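Local coordinates for protein interacting with Hsp90 1 (Saccharomyces cerevisiae, PDB 4CHH) that takes part in pre-rRNA processing, is required for the NOP58-snoRNA interaction, belongs to the R2TP complex and interacts with Hsp90, at residues V112-C116 against C143-V149. Sequence-based numbering, arbitrary orientation.
Sequences VWDCC and CEIRDSV
In the helix-on-sheet core of the PIH1 N-terminal domain, the indole of W113, from strand 109-118, packs against residues 143-147 of helix 129-147, meeting C143 with one face and D147 with its edge. CB of C143 sits almost squarely over the five-membered ring, 3.7 Å from its centroid, in a CH-pi contact. SG of the same cysteine leans back toward the strand, 3.5 Å from CG of W113, making a sulfur-aromatic contact and also meeting SG of C115 at 3.8 Å. With CG anti to the carbonyl carbon (chi1 -79°), the indole is carried off the strand toward the helix, and chi2 turns its face to C143; its six-membered ring reaches V149, where CH2 meets CG2 at 4.0 Å. NE1 of W113 donates a nearly straight hydrogen bond to OD2 of D147 (2.8 Å, 165°), in the ring plane, reaching OD2 on its anti side but tilted out of the carboxylate plane. NE of R146 reaches that oxygen from the opposite face of the carboxylate, forming a salt bridge at 2.9 Å; two donors thus grip OD2 and restrain the carboxylate's rotation. A leucine in place of W113 would probably leave OD2 with one donor fewer and uncover the C143 side chain. The backbone of W113 is hydrogen-bonded to F60 and N62 of the parallel neighbour, strand 58-66, while on the antiparallel side its indole touches T96 of strand 95-103. Segment 112-116 runs at 114° to the direction of 143-147, after which the chain turns through S148 into strand 149-151, and V149 packs on L44 of strand 29-47.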
loop_
_atom_site.group_PDB
_atom_site.type_symbol
_atom_site.label_atom_id
_atom_site.label_comp_id
_atom_site.label_asym_id
_atom_site.label_seq_id
_atom_site.Cartn_x
_atom_site.Cartn_y
_atom_site.Cartn_z
ATOM N N VAL A 112 1.160 10.982 3.297
ATOM C CA VAL A 112 1.581 10.057 2.253
ATOM C C VAL A 112 2.156 8.771 2.858
ATOM O O VAL A 112 3.024 8.824 3.723
ATOM C CB VAL A 112 2.608 10.749 1.299
ATOM C CG1 VAL A 112 3.059 9.823 0.176
ATOM C CG2 VAL A 112 2.055 12.059 0.726
ATOM N N TRP A 113 1.681 7.621 2.366
ATOM C CA TRP A 113 2.189 6.290 2.708
ATOM C C TRP A 113 2.587 5.573 1.452
ATOM O O TRP A 113 1.951 5.766 0.410
ATOM C CB TRP A 113 1.107 5.427 3.396
ATOM C CG TRP A 113 0.835 5.682 4.838
ATOM C CD1 TRP A 113 1.326 4.967 5.889
ATOM C CD2 TRP A 113 -0.178 6.556 5.383
ATOM N NE1 TRP A 113 0.724 5.373 7.061
ATOM C CE2 TRP A 113 -0.208 6.339 6.783
ATOM C CE3 TRP A 113 -1.053 7.508 4.828
ATOM C CZ2 TRP A 113 -1.060 7.052 7.640
ATOM C CZ3 TRP A 113 -1.913 8.208 5.675
ATOM C CH2 TRP A 113 -1.923 7.971 7.061
ATOM N N ASP A 114 3.573 4.686 1.543
ATOM C CA ASP A 114 3.914 3.828 0.400
ATOM C C ASP A 114 3.457 2.423 0.762
ATOM O O ASP A 114 3.689 1.996 1.891
ATOM C CB ASP A 114 5.416 3.837 0.047
ATOM C CG ASP A 114 6.026 5.214 -0.180
ATOM O OD1 ASP A 114 5.355 6.072 -0.788
ATOM O OD2 ASP A 114 7.174 5.434 0.266
ATOM N N CYS A 115 2.793 1.734 -0.150
ATOM C CA CYS A 115 2.334 0.344 0.050
ATOM C C CYS A 115 2.970 -0.490 -1.051
ATOM O O CYS A 115 2.543 -0.400 -2.200
ATOM C CB CYS A 115 0.801 0.259 0.010
ATOM S SG CYS A 115 -0.016 0.851 1.509
ATOM N N CYS A 116 4.003 -1.274 -0.707
ATOM C CA CYS A 116 4.799 -2.044 -1.643
ATOM C C CYS A 116 4.382 -3.502 -1.682
ATOM O O CYS A 116 4.327 -4.180 -0.657
ATOM C CB CYS A 116 6.286 -1.901 -1.301
ATOM S SG CYS A 116 7.406 -2.388 -2.629
ATOM N N CYS A 143 -2.596 1.019 6.052
ATOM C CA CYS A 143 -2.208 2.305 6.656
ATOM C C CYS A 143 -2.979 2.518 7.938
ATOM O O CYS A 143 -2.422 3.020 8.915
ATOM C CB CYS A 143 -2.410 3.458 5.670
ATOM S SG CYS A 143 -1.561 3.206 4.084
ATOM N N GLU A 144 -4.272 2.128 7.932
ATOM C CA GLU A 144 -5.162 2.219 9.089
ATOM C C GLU A 144 -4.620 1.415 10.276
ATOM O O GLU A 144 -4.664 1.888 11.402
ATOM C CB GLU A 144 -6.556 1.701 8.726
ATOM C CG GLU A 144 -7.302 2.682 7.843
ATOM C CD GLU A 144 -8.673 2.203 7.448
ATOM O OE1 GLU A 144 -8.837 0.981 7.207
ATOM O OE2 GLU A 144 -9.581 3.063 7.351
ATOM N N ILE A 145 -4.132 0.201 10.012
ATOM C CA ILE A 145 -3.579 -0.696 11.023
ATOM C C ILE A 145 -2.250 -0.145 11.592
ATOM O O ILE A 145 -2.105 -0.036 12.823
ATOM C CB ILE A 145 -3.408 -2.142 10.450
ATOM C CG1 ILE A 145 -4.785 -2.835 10.338
ATOM C CG2 ILE A 145 -2.436 -3.015 11.307
ATOM C CD1 ILE A 145 -4.817 -4.064 9.320
ATOM N N ARG A 146 -1.290 0.185 10.702
ATOM C CA ARG A 146 0.028 0.580 11.164
ATOM C C ARG A 146 0.045 1.932 11.897
ATOM O O ARG A 146 0.879 2.087 12.782
ATOM C CB ARG A 146 1.081 0.534 10.038
ATOM C CG ARG A 146 1.015 1.645 8.985
ATOM C CD ARG A 146 2.429 1.939 8.455
ATOM N NE ARG A 146 3.276 2.593 9.465
ATOM C CZ ARG A 146 4.550 2.288 9.718
ATOM N NH1 ARG A 146 5.166 1.341 9.025
ATOM N NH2 ARG A 146 5.218 2.937 10.664
ATOM N N ASP A 147 -0.883 2.863 11.590
ATOM C CA ASP A 147 -0.858 4.167 12.228
ATOM C C ASP A 147 -2.142 4.550 12.976
ATOM O O ASP A 147 -2.231 5.690 13.421
ATOM C CB ASP A 147 -0.498 5.237 11.172
ATOM C CG ASP A 147 0.992 5.225 10.871
ATOM O OD1 ASP A 147 1.786 5.532 11.792
ATOM O OD2 ASP A 147 1.374 4.828 9.739
ATOM N N SER A 148 -3.079 3.602 13.214
ATOM C CA SER A 148 -4.369 3.849 13.912
ATOM C C SER A 148 -5.128 5.051 13.333
ATOM O O SER A 148 -5.591 5.914 14.072
ATOM C CB SER A 148 -4.184 4.040 15.412
ATOM O OG SER A 148 -3.816 2.802 15.980
ATOM N N VAL A 149 -5.273 5.081 12.009
ATOM C CA VAL A 149 -6.018 6.136 11.325
ATOM C C VAL A 149 -7.259 5.526 10.742
ATOM O O VAL A 149 -7.334 4.312 10.634
ATOM C CB VAL A 149 -5.157 6.866 10.233
ATOM C CG1 VAL A 149 -3.959 7.574 10.869
ATOM C CG2 VAL A 149 -4.710 5.917 9.101
#